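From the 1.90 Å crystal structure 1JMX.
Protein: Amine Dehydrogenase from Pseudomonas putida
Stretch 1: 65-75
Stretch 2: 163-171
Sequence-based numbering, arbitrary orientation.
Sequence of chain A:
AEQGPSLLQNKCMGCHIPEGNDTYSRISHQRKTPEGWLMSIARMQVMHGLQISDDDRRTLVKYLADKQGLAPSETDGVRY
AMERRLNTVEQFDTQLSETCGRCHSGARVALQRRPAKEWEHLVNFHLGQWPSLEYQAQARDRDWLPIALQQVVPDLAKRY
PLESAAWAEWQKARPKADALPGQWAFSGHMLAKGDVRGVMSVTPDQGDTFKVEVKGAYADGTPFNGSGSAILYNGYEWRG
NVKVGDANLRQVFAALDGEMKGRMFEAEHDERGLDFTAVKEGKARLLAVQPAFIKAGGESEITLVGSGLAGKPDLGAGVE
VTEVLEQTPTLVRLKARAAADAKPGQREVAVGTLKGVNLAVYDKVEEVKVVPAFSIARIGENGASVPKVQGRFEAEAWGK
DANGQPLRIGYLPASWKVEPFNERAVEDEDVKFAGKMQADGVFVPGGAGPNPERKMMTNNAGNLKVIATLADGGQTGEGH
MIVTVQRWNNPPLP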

ATOM      1  N   ALA A  65     -19.390 -18.651  -2.338  1.00 13.35           N
ATOM      2  CA  ALA A  65     -19.108 -18.491  -0.918  1.00 13.77           C
ATOM      3  C   ALA A  65     -19.684 -19.646  -0.092  1.00 14.98           C
ATOM      4  O   ALA A  65     -19.115 -20.037   0.919  1.00 15.45           O
ATOM      5  N   ASP A  66     -20.819 -20.180  -0.529  1.00 16.21           N
ATOM      6  CA  ASP A  66     -21.462 -21.297   0.151  1.00 17.37           C
ATOM      7  C   ASP A  66     -20.785 -22.608  -0.219  1.00 18.11           C
ATOM      8  O   ASP A  66     -20.464 -23.405   0.652  1.00 20.42           O
ATOM      9  N   LYS A  67     -20.571 -22.826  -1.516  1.00 19.70           N
ATOM     10  CA  LYS A  67     -19.931 -24.047  -2.017  1.00 20.79           C
ATOM     11  C   LYS A  67     -18.474 -24.189  -1.577  1.00 21.25           C
ATOM     12  O   LYS A  67     -18.044 -25.253  -1.113  1.00 20.96           O
ATOM     13  N   GLN A  68     -17.714 -23.110  -1.746  1.00 21.44           N
ATOM     14  CA  GLN A  68     -16.300 -23.100  -1.400  1.00 19.76           C
ATOM     15  C   GLN A  68     -15.931 -21.983  -0.434  1.00 17.97           C
ATOM     16  O   GLN A  68     -15.303 -20.992  -0.804  1.00 17.12           O
ATOM     17  N   GLY A  69     -16.332 -22.160   0.815  1.00 17.64           N
ATOM     18  CA  GLY A  69     -16.032 -21.179   1.836  1.00 16.31           C
ATOM     19  C   GLY A  69     -15.066 -21.751   2.850  1.00 14.84           C
ATOM     20  O   GLY A  69     -14.476 -22.809   2.638  1.00 13.74           O
ATOM     21  N   LEU A  70     -14.886 -21.033   3.950  1.00 14.31           N
ATOM     22  CA  LEU A  70     -13.987 -21.480   5.000  1.00 14.28           C
ATOM     23  C   LEU A  70     -14.799 -21.849   6.236  1.00 13.95           C
ATOM     24  O   LEU A  70     -15.851 -21.274   6.491  1.00 14.40           O
ATOM     25  N   ALA A  71     -14.324 -22.832   6.983  1.00 13.66           N
ATOM     26  CA  ALA A  71     -14.984 -23.202   8.220  1.00 13.71           C
ATOM     27  C   ALA A  71     -14.709 -22.038   9.189  1.00 14.20           C
ATOM     28  O   ALA A  71     -13.775 -21.260   8.986  1.00 13.96           O
ATOM     29  N   PRO A  72     -15.545 -21.874  10.225  1.00 14.00           N
ATOM     30  CA  PRO A  72     -15.327 -20.785  11.176  1.00 13.74           C
ATOM     31  C   PRO A  72     -13.910 -20.761  11.746  1.00 13.93           C
ATOM     32  O   PRO A  72     -13.258 -19.724  11.741  1.00 14.41           O
ATOM     33  N   SER A  73     -13.418 -21.920  12.171  1.00 14.26           N
ATOM     34  CA  SER A  73     -12.086 -22.026  12.745  1.00 14.32           C
ATOM     35  C   SER A  73     -10.954 -21.715  11.767  1.00 14.69           C
ATOM     36  O   SER A  73      -9.817 -21.524  12.180  1.00 15.84           O
ATOM     37  N   GLU A  74     -11.257 -21.677  10.474  1.00 14.79           N
ATOM     38  CA  GLU A  74     -10.239 -21.359   9.479  1.00 14.55           C
ATOM     39  C   GLU A  74     -10.087 -19.848   9.324  1.00 15.06           C
ATOM     40  O   GLU A  74      -9.204 -19.380   8.610  1.00 15.73           O
ATOM     41  N   THR A  75     -10.978 -19.092   9.968  1.00 15.11           N
ATOM     42  CA  THR A  75     -10.916 -17.630   9.945  1.00 17.27           C
ATOM     43  C   THR A  75     -10.398 -17.087  11.288  1.00 17.34           C
ATOM     44  O   THR A  75     -10.148 -15.894  11.420  1.00 17.14           O
ATOM     45  N   GLU A 163      -8.115 -29.029   1.408  1.00 23.06           N
ATOM     46  CA  GLU A 163      -8.854 -29.952   2.260  1.00 25.02           C
ATOM     47  C   GLU A 163      -8.377 -29.954   3.702  1.00 22.94           C
ATOM     48  O   GLU A 163      -7.183 -29.884   3.987  1.00 22.85           O
ATOM     49  N   SER A 164      -9.345 -30.011   4.605  1.00 22.33           N
ATOM     50  CA  SER A 164      -9.089 -30.035   6.034  1.00 22.04           C
ATOM     51  C   SER A 164     -10.305 -30.658   6.708  1.00 20.83           C
ATOM     52  O   SER A 164     -11.401 -30.669   6.141  1.00 19.12           O
ATOM     53  N   ALA A 165     -10.103 -31.186   7.908  1.00 20.97           N
ATOM     54  CA  ALA A 165     -11.186 -31.804   8.657  1.00 22.48           C
ATOM     55  C   ALA A 165     -12.241 -30.757   9.000  1.00 22.94           C
ATOM     56  O   ALA A 165     -13.440 -31.023   8.936  1.00 23.93           O
ATOM     57  N   ALA A 166     -11.773 -29.551   9.313  1.00 23.32           N
ATOM     58  CA  ALA A 166     -12.631 -28.425   9.671  1.00 22.73           C
ATOM     59  C   ALA A 166     -13.680 -28.110   8.612  1.00 22.61           C
ATOM     60  O   ALA A 166     -14.855 -27.909   8.924  1.00 23.38           O
ATOM     61  N   TRP A 167     -13.242 -28.044   7.360  1.00 22.18           N
ATOM     62  CA  TRP A 167     -14.138 -27.754   6.253  1.00 21.12           C
ATOM     63  C   TRP A 167     -15.112 -28.897   6.003  1.00 20.98           C
ATOM     64  O   TRP A 167     -16.281 -28.671   5.692  1.00 21.22           O
ATOM     65  N   ALA A 168     -14.614 -30.124   6.113  1.00 22.26           N
ATOM     66  CA  ALA A 168     -15.427 -31.318   5.895  1.00 24.80           C
ATOM     67  C   ALA A 168     -16.534 -31.407   6.941  1.00 25.76           C
ATOM     68  O   ALA A 168     -17.703 -31.646   6.610  1.00 26.27           O
ATOM     69  N   GLU A 169     -16.156 -31.188   8.201  1.00 27.38           N
ATOM     70  CA  GLU A 169     -17.085 -31.236   9.324  1.00 28.64           C
ATOM     71  C   GLU A 169     -18.002 -30.034   9.381  1.00 27.83           C
ATOM     72  O   GLU A 169     -19.043 -30.072  10.041  1.00 29.02           O
ATOM     73  N   TRP A 170     -17.605 -28.959   8.712  1.00 25.49           N
ATOM     74  CA  TRP A 170     -18.435 -27.776   8.671  1.00 24.09           C
ATOM     75  C   TRP A 170     -19.540 -27.961   7.624  1.00 25.49           C
ATOM     76  O   TRP A 170     -20.677 -27.556   7.843  1.00 24.59           O
ATOM     77  N   GLN A 171     -19.197 -28.576   6.491  1.00 27.31           N
ATOM     78  CA  GLN A 171     -20.162 -28.821   5.424  1.00 29.31           C
ATOM     79  C   GLN A 171     -21.332 -29.687   5.896  1.00 30.47           C
ATOM     80  O   GLN A 171     -22.424 -29.628   5.329  1.00 30.91           O
TER

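The contact is built around a small residue, Ala71, whose CA lies 5.0 Å from the CA of Trp167. Its CB points sideways to the second stretch, resting 3.9 Å from Ala166 CB, 3.8 Å from Trp170 CB and 3.4 Å from Ala166 O. One methyl thus touches two residues a turn apart, Ala166 and Trp170.

Both tryptophans have chi1 at t. Trp170 points toward the loop and offers a ring face to Pro72: CD of Pro72 sits 3.6 Å from the centroid of the Trp170 six-membered ring, 18° off its normal, a CH-pi contact made by a proline in the C-gamma exo pucker. Trp167 starts out sideways, yet its indole reaches back to the first stretch and gives up 95 Å², the largest share of any residue. From the first stretch, it is met mainly by backbone. Gly69 O lies over one face, 3.6 Å from Trp167 CZ3, while Lys67 O approaches the ring edge at 3.3 Å from Trp167 CZ2. The side chains of Asp66, Lys67 and Gln68 point away, leaving main chain to meet the indole. At Gly69 a CB would clash with Ala65 O, within its own stretch.

Outward, Ser73 (chi1 p) brings OG to 3.7 Å from Ala166 CB, and the polar edge belongs to Glu74. With chi1 m and chi2 t, it points toward the second stretch and accepts a hydrogen bond from Ser164, OG to Glu74 OE2, at 2.7 Å. Its other oxygen, OE1, accepts from Ala71 N at 2.8 Å, bracing the loop. Ser164, chi1 p, is the N-cap: its OG also accepts a weak bond from Trp167 N at 3.3 Å. The rule is economical: one carboxylate ties the loop's own turn to the capping residue of the neighbouring helix.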

ATOM      1  CB  ALA A  65     -19.647 -17.154  -0.425  1.00 12.91           C
ATOM      2  CB  ASP A  66     -22.943 -21.380  -0.223  1.00 16.48           C
ATOM      3  CG  ASP A  66     -23.796 -20.344   0.481  1.00 18.88           C
ATOM      4  OD1 ASP A  66     -23.292 -19.286   0.918  1.00 19.74           O
ATOM      5  OD2 ASP A  66     -25.006 -20.593   0.586  1.00 22.47           O
ATOM      6  CB  LYS A  67     -19.994 -24.086  -3.550  1.00 22.28           C
ATOM      7  CG  LYS A  67     -20.910 -25.158  -4.119  1.00 25.40           C
ATOM      8  CD  LYS A  67     -22.338 -25.015  -3.570  1.00 29.41           C
ATOM      9  CE  LYS A  67     -22.901 -23.599  -3.787  1.00 29.99           C
ATOM     10  NZ  LYS A  67     -24.194 -23.287  -3.074  1.00 29.19           N
ATOM     11  CB  GLN A  68     -15.473 -23.009  -2.677  1.00 19.92           C
ATOM     12  CG  GLN A  68     -15.612 -24.232  -3.571  1.00 21.65           C
ATOM     13  CD  GLN A  68     -15.556 -23.876  -5.035  1.00 22.07           C
ATOM     14  OE1 GLN A  68     -16.324 -24.402  -5.841  1.00 24.44           O
ATOM     15  NE2 GLN A  68     -14.664 -22.966  -5.389  1.00 21.43           N
ATOM     16  CB  LEU A  70     -13.006 -20.366   5.383  1.00 13.03           C
ATOM     17  CG  LEU A  70     -12.136 -19.679   4.336  1.00 14.53           C
ATOM     18  CD1 LEU A  70     -11.186 -18.727   5.039  1.00 14.44           C
ATOM     19  CD2 LEU A  70     -11.351 -20.698   3.549  1.00 15.15           C
ATOM     20  CB  ALA A  71     -14.401 -24.498   8.757  1.00 13.09           C
ATOM     21  CB  PRO A  72     -16.374 -21.068  12.249  1.00 14.27           C
ATOM     22  CG  PRO A  72     -17.492 -21.647  11.452  1.00 13.28           C
ATOM     23  CD  PRO A  72     -16.772 -22.617  10.560  1.00 13.56           C
ATOM     24  CB  SER A  73     -11.884 -23.403  13.372  1.00 14.38           C
ATOM     25  OG  SER A  73     -11.961 -24.425  12.403  1.00 19.42           O
ATOM     26  CB  GLU A  74     -10.557 -22.022   8.138  1.00 14.69           C
ATOM     27  CG  GLU A  74     -10.520 -23.550   8.178  1.00 14.07           C
ATOM     28  CD  GLU A  74     -10.830 -24.177   6.832  1.00 13.69           C
ATOM     29  OE1 GLU A  74     -11.764 -23.718   6.149  1.00 13.96           O
ATOM     30  OE2 GLU A  74     -10.135 -25.130   6.452  1.00 14.48           O
ATOM     31  CB  THR A  75     -12.292 -16.969   9.654  1.00 17.12           C
ATOM     32  OG1 THR A  75     -13.216 -17.277  10.708  1.00 17.72           O
ATOM     33  CG2 THR A  75     -12.845 -17.437   8.321  1.00 17.16           C
ATOM     34  CB  GLU A 163      -8.846 -31.375   1.688  1.00 27.70           C
ATOM     35  CG  GLU A 163     -10.262 -31.884   1.293  1.00 34.76           C
ATOM     36  CD  GLU A 163     -11.227 -32.077   2.490  1.00 37.48           C
ATOM     37  OE1 GLU A 163     -11.425 -33.251   2.901  1.00 39.06           O
ATOM     38  OE2 GLU A 163     -11.813 -31.074   2.992  1.00 36.65           O
ATOM     39  CB  SER A 164      -8.858 -28.608   6.562  1.00 21.82           C
ATOM     40  OG  SER A 164     -10.042 -27.830   6.487  1.00 22.31           O
ATOM     41  CB  ALA A 165     -10.636 -32.443   9.927  1.00 23.68           C
ATOM     42  CB  ALA A 166     -11.770 -27.196   9.935  1.00 22.79           C
ATOM     43  CB  TRP A 167     -13.332 -27.478   4.981  1.00 19.76           C
ATOM     44  CG  TRP A 167     -14.186 -27.229   3.783  1.00 17.75           C
ATOM     45  CD1 TRP A 167     -14.060 -27.806   2.556  1.00 17.96           C
ATOM     46  CD2 TRP A 167     -15.311 -26.343   3.699  1.00 18.19           C
ATOM     47  NE1 TRP A 167     -15.034 -27.336   1.711  1.00 17.14           N
ATOM     48  CE2 TRP A 167     -15.818 -26.438   2.385  1.00 17.25           C
ATOM     49  CE3 TRP A 167     -15.942 -25.479   4.610  1.00 17.49           C
ATOM     50  CZ2 TRP A 167     -16.927 -25.702   1.952  1.00 16.61           C
ATOM     51  CZ3 TRP A 167     -17.046 -24.747   4.182  1.00 18.27           C
ATOM     52  CH2 TRP A 167     -17.527 -24.865   2.861  1.00 18.42           C
ATOM     53  CB  ALA A 168     -14.543 -32.571   5.950  1.00 23.78           C
ATOM     54  CB  GLU A 169     -16.322 -31.402  10.631  1.00 31.93           C
ATOM     55  CG  GLU A 169     -15.852 -32.833  10.832  1.00 38.55           C
ATOM     56  CD  GLU A 169     -14.922 -33.008  12.017  1.00 42.23           C
ATOM     57  OE1 GLU A 169     -13.808 -33.560  11.816  1.00 44.27           O
ATOM     58  OE2 GLU A 169     -15.309 -32.620  13.149  1.00 46.08           O
ATOM     59  CB  TRP A 170     -17.616 -26.527   8.359  1.00 21.65           C
ATOM     60  CG  TRP A 170     -18.490 -25.338   8.299  1.00 18.02           C
ATOM     61  CD1 TRP A 170     -18.810 -24.614   7.196  1.00 17.29           C
ATOM     62  CD2 TRP A 170     -19.245 -24.784   9.380  1.00 17.81           C
ATOM     63  NE1 TRP A 170     -19.723 -23.646   7.518  1.00 17.80           N
ATOM     64  CE2 TRP A 170     -20.009 -23.727   8.854  1.00 16.59           C
ATOM     65  CE3 TRP A 170     -19.352 -25.084  10.745  1.00 18.26           C
ATOM     66  CZ2 TRP A 170     -20.873 -22.961   9.641  1.00 17.98           C
ATOM     67  CZ3 TRP A 170     -20.211 -24.324  11.531  1.00 17.87           C
ATOM     68  CH2 TRP A 170     -20.962 -23.274  10.975  1.00 16.82           C
ATOM     69  CB  GLN A 171     -19.487 -29.504   4.233  1.00 30.74           C
ATOM     70  CG  GLN A 171     -18.528 -28.621   3.469  1.00 32.37           C
ATOM     71  CD  GLN A 171     -17.991 -29.296   2.219  1.00 34.05           C
ATOM     72  OE1 GLN A 171     -18.573 -29.172   1.129  1.00 34.32           O
ATOM     73  NE2 GLN A 171     -16.880 -30.024   2.367  1.00 33.98           N
TER